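Local coordinates for protein MamA (Candidatus Magnetobacterium bavaricum, PDB 3VTX) that is a tetratricopeptide-repeat protein, an all-helical solenoid of a family whose members generally serve as scaffolds for protein-protein binding, at residues A[36-48]-A[61-75]. Sequence-based numbering, arbitrary orientation.
Sequences PNNVETLLKLGKT and SLKKFVVLDTTSAEA
L42 drops as a knob into a hole formed by S61, K64, F65 and L68, spanning about two turns of the facing helix. Its CD1 meets CD1 of L68 at 3.8 Å, the two side chains crossing at about a right angle, while CD2 turns to the S61 end of the hole. There S61 CB lies 3.5 Å from the carbonyl O of L42; one turn further along helix 39-51, G46, without a side chain, leaves its CA facing the L62 side chain. L43 is the second knob, set among L62, F65, E74 and A75. With CG anti to the backbone N (chi1 -178°), its CD1 reaches L62 CD2 at 4.0 Å and also touches A75, so it bridges two helices. The F65 ring presents its edge to the first turn of helix 39-51, CD2 lying 3.3 Å from V39 O in the ring plane and CE2 3.7 Å from V39 CB. L68 closes the exposed end against V39 and N37. Beyond L43, the extended K47 chain carries NZ to E74 OE1, a salt bridge of 2.9 Å. NZ meets this oxygen on its syn side, 32° out of the carboxylate plane. Segments 39-48 and 61-68 run antiparallel, 152° between directions, axes 8.4 Å apart at closest approach, the helix pairing characteristic of a TPR solenoid; helix 73-85 packs beside them through E74, A75 and I78, and T41 faces helices 5-18 and 21-34.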
ATOM      1  N   PRO A  36     -10.193 -21.703  11.613  1.00 38.92           N
ATOM      2  CA  PRO A  36     -10.524 -20.650  10.648  1.00 39.48           C
ATOM      3  C   PRO A  36     -10.399 -19.247  11.140  1.00 39.45           C
ATOM      4  O   PRO A  36     -10.485 -18.319  10.311  1.00 37.90           O
ATOM      5  CB  PRO A  36     -11.987 -20.924  10.250  1.00 40.95           C
ATOM      6  CG  PRO A  36     -12.470 -22.033  11.158  1.00 42.86           C
ATOM      7  CD  PRO A  36     -11.334 -22.553  11.984  1.00 40.93           C
ATOM      8  N   ASN A  37     -10.286 -19.057  12.458  1.00 38.28           N
ATOM      9  CA  ASN A  37     -10.166 -17.731  13.001  1.00 39.19           C
ATOM     10  C   ASN A  37      -8.733 -17.344  13.378  1.00 37.38           C
ATOM     11  O   ASN A  37      -8.525 -16.394  14.114  1.00 35.63           O
ATOM     12  CB  ASN A  37     -11.145 -17.538  14.156  1.00 40.37           C
ATOM     13  CG  ASN A  37     -12.591 -17.755  13.716  1.00 44.65           C
ATOM     14  OD1 ASN A  37     -13.350 -18.451  14.408  1.00 54.99           O
ATOM     15  ND2 ASN A  37     -12.974 -17.205  12.557  1.00 42.16           N
ATOM     16  N   ASN A  38      -7.753 -18.076  12.832  1.00 36.86           N
ATOM     17  CA  ASN A  38      -6.350 -17.805  13.089  1.00 35.30           C
ATOM     18  C   ASN A  38      -5.981 -16.532  12.310  1.00 35.47           C
ATOM     19  O   ASN A  38      -5.712 -16.601  11.100  1.00 32.69           O
ATOM     20  CB  ASN A  38      -5.522 -18.980  12.588  1.00 36.00           C
ATOM     21  CG  ASN A  38      -4.089 -18.920  13.053  1.00 36.12           C
ATOM     22  OD1 ASN A  38      -3.245 -18.123  12.585  1.00 39.61           O
ATOM     23  ND2 ASN A  38      -3.799 -19.767  14.035  1.00 40.93           N
ATOM     24  N   VAL A  39      -5.968 -15.402  12.995  1.00 35.07           N
ATOM     25  CA  VAL A  39      -5.691 -14.124  12.334  1.00 34.47           C
ATOM     26  C   VAL A  39      -4.281 -14.066  11.786  1.00 32.80           C
ATOM     27  O   VAL A  39      -4.077 -13.491  10.707  1.00 32.28           O
ATOM     28  CB  VAL A  39      -6.016 -12.892  13.234  1.00 36.60           C
ATOM     29  CG1 VAL A  39      -7.548 -12.810  13.474  1.00 38.70           C
ATOM     30  CG2 VAL A  39      -5.243 -12.941  14.516  1.00 37.82           C
ATOM     31  N   GLU A  40      -3.303 -14.691  12.450  1.00 33.17           N
ATOM     32  CA  GLU A  40      -1.913 -14.603  11.981  1.00 32.68           C
ATOM     33  C   GLU A  40      -1.803 -15.261  10.568  1.00 30.89           C
ATOM     34  O   GLU A  40      -1.126 -14.716   9.639  1.00 28.48           O
ATOM     35  CB  GLU A  40      -0.991 -15.365  12.907  1.00 34.96           C
ATOM     36  CG  GLU A  40       0.413 -15.360  12.490  1.00 39.31           C
ATOM     37  CD  GLU A  40       1.410 -15.811  13.542  1.00 47.46           C
ATOM     38  OE1 GLU A  40       0.970 -16.419  14.541  1.00 52.90           O
ATOM     39  OE2 GLU A  40       2.624 -15.544  13.331  1.00 49.95           O
ATOM     40  N   THR A  41      -2.488 -16.396  10.442  1.00 28.21           N
ATOM     41  CA  THR A  41      -2.595 -17.144   9.162  1.00 29.13           C
ATOM     42  C   THR A  41      -3.390 -16.420   8.097  1.00 27.24           C
ATOM     43  O   THR A  41      -2.971 -16.405   6.939  1.00 27.32           O
ATOM     44  CB  THR A  41      -3.062 -18.573   9.378  1.00 29.09           C
ATOM     45  OG1 THR A  41      -2.133 -19.153  10.302  1.00 31.86           O
ATOM     46  CG2 THR A  41      -2.998 -19.486   8.019  1.00 28.20           C
ATOM     47  N   LEU A  42      -4.484 -15.803   8.475  1.00 27.25           N
ATOM     48  CA  LEU A  42      -5.269 -15.005   7.529  1.00 25.75           C
ATOM     49  C   LEU A  42      -4.430 -13.895   6.925  1.00 25.49           C
ATOM     50  O   LEU A  42      -4.446 -13.712   5.687  1.00 25.46           O
ATOM     51  CB  LEU A  42      -6.542 -14.466   8.163  1.00 25.33           C
ATOM     52  CG  LEU A  42      -7.660 -15.446   8.351  1.00 22.25           C
ATOM     53  CD1 LEU A  42      -8.759 -14.896   9.334  1.00 27.82           C
ATOM     54  CD2 LEU A  42      -8.322 -15.949   7.033  1.00 23.86           C
ATOM     55  N   LEU A  43      -3.612 -13.224   7.724  1.00 25.45           N
ATOM     56  CA  LEU A  43      -2.787 -12.131   7.222  1.00 26.35           C
ATOM     57  C   LEU A  43      -1.683 -12.691   6.330  1.00 25.03           C
ATOM     58  O   LEU A  43      -1.371 -12.148   5.307  1.00 24.65           O
ATOM     59  CB  LEU A  43      -2.189 -11.338   8.386  1.00 26.26           C
ATOM     60  CG  LEU A  43      -1.368 -10.156   7.943  1.00 27.20           C
ATOM     61  CD1 LEU A  43      -2.133  -9.177   7.016  1.00 25.87           C
ATOM     62  CD2 LEU A  43      -0.868  -9.417   9.251  1.00 28.90           C
ATOM     63  N   LYS A  44      -1.062 -13.795   6.732  1.00 25.51           N
ATOM     64  CA  LYS A  44      -0.032 -14.389   5.916  1.00 24.63           C
ATOM     65  C   LYS A  44      -0.570 -14.908   4.593  1.00 23.94           C
ATOM     66  O   LYS A  44       0.136 -14.687   3.554  1.00 24.61           O
ATOM     67  CB  LYS A  44       0.691 -15.545   6.644  1.00 26.31           C
ATOM     68  CG  LYS A  44       1.719 -15.046   7.670  1.00 29.11           C
ATOM     69  CD  LYS A  44       2.112 -16.206   8.615  1.00 33.84           C
ATOM     70  CE  LYS A  44       3.319 -15.753   9.522  1.00 37.06           C
ATOM     71  NZ  LYS A  44       3.782 -16.916  10.282  1.00 42.09           N
ATOM     72  N   LEU A  45      -1.762 -15.519   4.598  1.00 22.23           N
ATOM     73  CA  LEU A  45      -2.357 -16.007   3.309  1.00 21.97           C
ATOM     74  C   LEU A  45      -2.665 -14.808   2.412  1.00 21.85           C
ATOM     75  O   LEU A  45      -2.399 -14.802   1.219  1.00 22.60           O
ATOM     76  CB  LEU A  45      -3.557 -16.888   3.546  1.00 22.36           C
ATOM     77  CG  LEU A  45      -4.303 -17.458   2.358  1.00 23.92           C
ATOM     78  CD1 LEU A  45      -3.283 -18.243   1.502  1.00 20.99           C
ATOM     79  CD2 LEU A  45      -5.490 -18.246   2.786  1.00 26.74           C
ATOM     80  N   GLY A  46      -3.228 -13.763   2.997  1.00 21.65           N
ATOM     81  CA  GLY A  46      -3.468 -12.513   2.245  1.00 22.04           C
ATOM     82  C   GLY A  46      -2.185 -11.995   1.628  1.00 22.96           C
ATOM     83  O   GLY A  46      -2.145 -11.635   0.459  1.00 22.18           O
ATOM     84  N   LYS A  47      -1.122 -11.902   2.431  1.00 23.35           N
ATOM     85  CA  LYS A  47       0.142 -11.380   1.918  1.00 23.10           C
ATOM     86  C   LYS A  47       0.742 -12.239   0.786  1.00 23.11           C
ATOM     87  O   LYS A  47       1.392 -11.686  -0.128  1.00 24.67           O
ATOM     88  CB  LYS A  47       1.139 -11.252   3.034  1.00 23.55           C
ATOM     89  CG  LYS A  47       0.906 -10.175   4.015  1.00 24.37           C
ATOM     90  CD  LYS A  47       1.933 -10.205   5.118  1.00 29.22           C
ATOM     91  CE  LYS A  47       1.770  -8.978   6.017  1.00 32.39           C
ATOM     92  NZ  LYS A  47       2.725  -9.016   7.221  1.00 33.64           N
ATOM     93  N   THR A  48       0.561 -13.558   0.890  1.00 22.71           N
ATOM     94  CA  THR A  48       1.050 -14.491  -0.114  1.00 21.34           C
ATOM     95  C   THR A  48       0.331 -14.244  -1.447  1.00 21.03           C
ATOM     96  O   THR A  48       0.983 -14.208  -2.470  1.00 20.30           O
ATOM     97  CB  THR A  48       0.945 -15.910   0.303  1.00 22.53           C
ATOM     98  OG1 THR A  48       1.606 -16.090   1.577  1.00 27.28           O
ATOM     99  CG2 THR A  48       1.537 -16.872  -0.744  1.00 22.16           C
ATOM    100  N   SER A  61      -9.199 -13.259   2.347  1.00 23.47           N
ATOM    101  CA  SER A  61      -8.605 -13.465   3.657  1.00 24.10           C
ATOM    102  C   SER A  61      -8.558 -12.205   4.511  1.00 24.96           C
ATOM    103  O   SER A  61      -8.742 -12.262   5.702  1.00 25.26           O
ATOM    104  CB  SER A  61      -7.213 -14.089   3.645  1.00 25.25           C
ATOM    105  OG  SER A  61      -7.321 -15.440   3.245  1.00 28.29           O
ATOM    106  N   LEU A  62      -8.212 -11.089   3.907  1.00 22.20           N
ATOM    107  CA  LEU A  62      -8.055  -9.843   4.638  1.00 23.62           C
ATOM    108  C   LEU A  62      -9.457  -9.397   5.134  1.00 23.52           C
ATOM    109  O   LEU A  62      -9.549  -8.801   6.234  1.00 24.78           O
ATOM    110  CB  LEU A  62      -7.465  -8.756   3.718  1.00 23.68           C
ATOM    111  CG  LEU A  62      -6.002  -9.044   3.330  1.00 26.56           C
ATOM    112  CD1 LEU A  62      -5.575  -8.200   2.072  1.00 28.69           C
ATOM    113  CD2 LEU A  62      -5.141  -8.694   4.479  1.00 32.96           C
ATOM    114  N   LYS A  63     -10.541  -9.602   4.378  1.00 25.04           N
ATOM    115  CA  LYS A  63     -11.906  -9.308   4.861  1.00 25.58           C
ATOM    116  C   LYS A  63     -12.226 -10.087   6.159  1.00 27.06           C
ATOM    117  O   LYS A  63     -12.772  -9.505   7.147  1.00 28.58           O
ATOM    118  CB  LYS A  63     -13.027  -9.559   3.801  1.00 26.15           C
ATOM    119  CG  LYS A  63     -13.088  -8.411   2.749  1.00 30.07           C
ATOM    120  CD  LYS A  63     -14.066  -8.834   1.644  1.00 38.65           C
ATOM    121  CE  LYS A  63     -14.416  -7.731   0.625  1.00 44.66           C
ATOM    122  NZ  LYS A  63     -15.393  -8.394  -0.441  1.00 49.16           N
ATOM    123  N   LYS A  64     -11.892 -11.367   6.161  1.00 25.80           N
ATOM    124  CA  LYS A  64     -12.102 -12.243   7.338  1.00 28.33           C
ATOM    125  C   LYS A  64     -11.227 -11.783   8.508  1.00 28.77           C
ATOM    126  O   LYS A  64     -11.713 -11.704   9.640  1.00 30.49           O
ATOM    127  CB  LYS A  64     -11.809 -13.689   7.026  1.00 27.87           C
ATOM    128  CG  LYS A  64     -12.753 -14.294   6.053  1.00 31.37           C
ATOM    129  CD  LYS A  64     -12.242 -15.709   5.729  1.00 36.71           C
ATOM    130  CE  LYS A  64     -12.969 -16.430   4.576  1.00 42.34           C
ATOM    131  NZ  LYS A  64     -14.414 -16.138   4.675  1.00 50.11           N
ATOM    132  N   PHE A  65      -9.971 -11.401   8.238  1.00 26.68           N
ATOM    133  CA  PHE A  65      -9.100 -10.888   9.252  1.00 26.30           C
ATOM    134  C   PHE A  65      -9.751  -9.680   9.973  1.00 28.33           C
ATOM    135  O   PHE A  65      -9.713  -9.599  11.207  1.00 30.56           O
ATOM    136  CB  PHE A  65      -7.755 -10.479   8.661  1.00 26.78           C
ATOM    137  CG  PHE A  65      -6.771  -9.910   9.629  1.00 26.41           C
ATOM    138  CD1 PHE A  65      -6.884  -8.596  10.093  1.00 27.76           C
ATOM    139  CD2 PHE A  65      -5.716 -10.656  10.049  1.00 28.50           C
ATOM    140  CE1 PHE A  65      -5.912  -8.112  10.995  1.00 28.50           C
ATOM    141  CE2 PHE A  65      -4.779 -10.195  10.981  1.00 29.01           C
ATOM    142  CZ  PHE A  65      -4.894  -8.885  11.426  1.00 31.49           C
ATOM    143  N   VAL A  66     -10.239  -8.706   9.217  1.00 28.36           N
ATOM    144  CA  VAL A  66     -10.660  -7.453   9.851  1.00 29.51           C
ATOM    145  C   VAL A  66     -11.979  -7.636  10.598  1.00 30.82           C
ATOM    146  O   VAL A  66     -12.302  -6.815  11.478  1.00 34.77           O
ATOM    147  CB  VAL A  66     -10.648  -6.209   8.888  1.00 28.61           C
ATOM    148  CG1 VAL A  66      -9.209  -5.917   8.459  1.00 27.21           C
ATOM    149  CG2 VAL A  66     -11.600  -6.302   7.688  1.00 30.87           C
ATOM    150  N   VAL A  67     -12.765  -8.638  10.235  1.00 32.11           N
ATOM    151  CA  VAL A  67     -13.935  -9.036  11.051  1.00 34.09           C
ATOM    152  C   VAL A  67     -13.502  -9.431  12.447  1.00 34.87           C
ATOM    153  O   VAL A  67     -14.223  -9.153  13.466  1.00 34.78           O
ATOM    154  CB  VAL A  67     -14.754 -10.174  10.400  1.00 34.51           C
ATOM    155  CG1 VAL A  67     -15.692 -10.903  11.460  1.00 38.44           C
ATOM    156  CG2 VAL A  67     -15.548  -9.606   9.258  1.00 34.10           C
ATOM    157  N   LEU A  68     -12.357 -10.067  12.535  1.00 32.76           N
ATOM    158  CA  LEU A  68     -11.883 -10.634  13.768  1.00 32.52           C
ATOM    159  C   LEU A  68     -10.931  -9.710  14.471  1.00 32.91           C
ATOM    160  O   LEU A  68     -10.855  -9.792  15.681  1.00 33.00           O
ATOM    161  CB  LEU A  68     -11.160 -11.972  13.540  1.00 32.87           C
ATOM    162  CG  LEU A  68     -11.965 -13.114  13.041  1.00 33.77           C
ATOM    163  CD1 LEU A  68     -11.085 -14.172  12.266  1.00 33.12           C
ATOM    164  CD2 LEU A  68     -12.667 -13.697  14.255  1.00 34.31           C
ATOM    165  N   ASP A  69     -10.265  -8.791  13.751  1.00 30.83           N
ATOM    166  CA  ASP A  69      -9.218  -7.935  14.306  1.00 30.47           C
ATOM    167  C   ASP A  69      -9.219  -6.577  13.625  1.00 31.79           C
ATOM    168  O   ASP A  69      -8.836  -6.474  12.480  1.00 31.02           O
ATOM    169  CB  ASP A  69      -7.884  -8.621  14.175  1.00 31.02           C
ATOM    170  CG  ASP A  69      -6.740  -7.895  14.932  1.00 32.43           C
ATOM    171  OD1 ASP A  69      -6.819  -6.646  15.122  1.00 38.21           O
ATOM    172  OD2 ASP A  69      -5.710  -8.562  15.230  1.00 36.87           O
ATOM    173  N   THR A  70      -9.616  -5.532  14.359  1.00 30.71           N
ATOM    174  CA  THR A  70      -9.708  -4.210  13.825  1.00 30.28           C
ATOM    175  C   THR A  70      -8.540  -3.337  14.249  1.00 29.64           C
ATOM    176  O   THR A  70      -8.638  -2.123  14.144  1.00 30.58           O
ATOM    177  CB  THR A  70     -11.047  -3.575  14.167  1.00 32.53           C
ATOM    178  OG1 THR A  70     -11.147  -3.490  15.593  1.00 31.29           O
ATOM    179  CG2 THR A  70     -12.232  -4.415  13.592  1.00 34.92           C
ATOM    180  N   THR A  71      -7.439  -3.956  14.690  1.00 30.45           N
ATOM    181  CA  THR A  71      -6.371  -3.207  15.334  1.00 30.56           C
ATOM    182  C   THR A  71      -5.054  -3.104  14.538  1.00 31.47           C
ATOM    183  O   THR A  71      -4.115  -2.506  15.009  1.00 31.82           O
ATOM    184  CB  THR A  71      -5.992  -3.833  16.692  1.00 33.58           C
ATOM    185  OG1 THR A  71      -5.327  -5.076  16.465  1.00 30.54           O
ATOM    186  CG2 THR A  71      -7.271  -4.035  17.629  1.00 30.53           C
ATOM    187  N   SER A  72      -4.993  -3.664  13.312  1.00 29.76           N
ATOM    188  CA  SER A  72      -3.738  -3.768  12.598  1.00 27.22           C
ATOM    189  C   SER A  72      -3.743  -2.732  11.422  1.00 27.12           C
ATOM    190  O   SER A  72      -4.516  -2.901  10.397  1.00 26.99           O
ATOM    191  CB  SER A  72      -3.562  -5.174  11.983  1.00 28.83           C
ATOM    192  OG  SER A  72      -2.538  -5.225  10.989  1.00 27.51           O
ATOM    193  N   ALA A  73      -2.929  -1.716  11.541  1.00 26.26           N
ATOM    194  CA  ALA A  73      -2.839  -0.690  10.479  1.00 26.42           C
ATOM    195  C   ALA A  73      -2.415  -1.362   9.147  1.00 26.67           C
ATOM    196  O   ALA A  73      -2.945  -1.045   8.065  1.00 25.95           O
ATOM    197  CB  ALA A  73      -1.900   0.460  10.843  1.00 26.23           C
ATOM    198  N   GLU A  74      -1.475  -2.266   9.247  1.00 27.07           N
ATOM    199  CA  GLU A  74      -0.927  -2.961   8.050  1.00 28.72           C
ATOM    200  C   GLU A  74      -2.011  -3.738   7.332  1.00 28.90           C
ATOM    201  O   GLU A  74      -2.094  -3.690   6.110  1.00 27.63           O
ATOM    202  CB  GLU A  74       0.236  -3.878   8.421  1.00 30.62           C
ATOM    203  CG  GLU A  74       0.886  -4.555   7.218  1.00 32.40           C
ATOM    204  CD  GLU A  74       1.975  -5.601   7.493  1.00 35.99           C
ATOM    205  OE1 GLU A  74       1.794  -6.491   8.359  1.00 34.03           O
ATOM    206  OE2 GLU A  74       2.941  -5.605   6.685  1.00 40.45           O
ATOM    207  N   ALA A  75      -2.809  -4.494   8.077  1.00 27.33           N
ATOM    208  CA  ALA A  75      -3.882  -5.230   7.434  1.00 27.12           C
ATOM    209  C   ALA A  75      -4.831  -4.327   6.637  1.00 25.55           C
ATOM    210  O   ALA A  75      -5.210  -4.662   5.529  1.00 24.10           O
ATOM    211  CB  ALA A  75      -4.645  -6.063   8.446  1.00 26.46           C
TER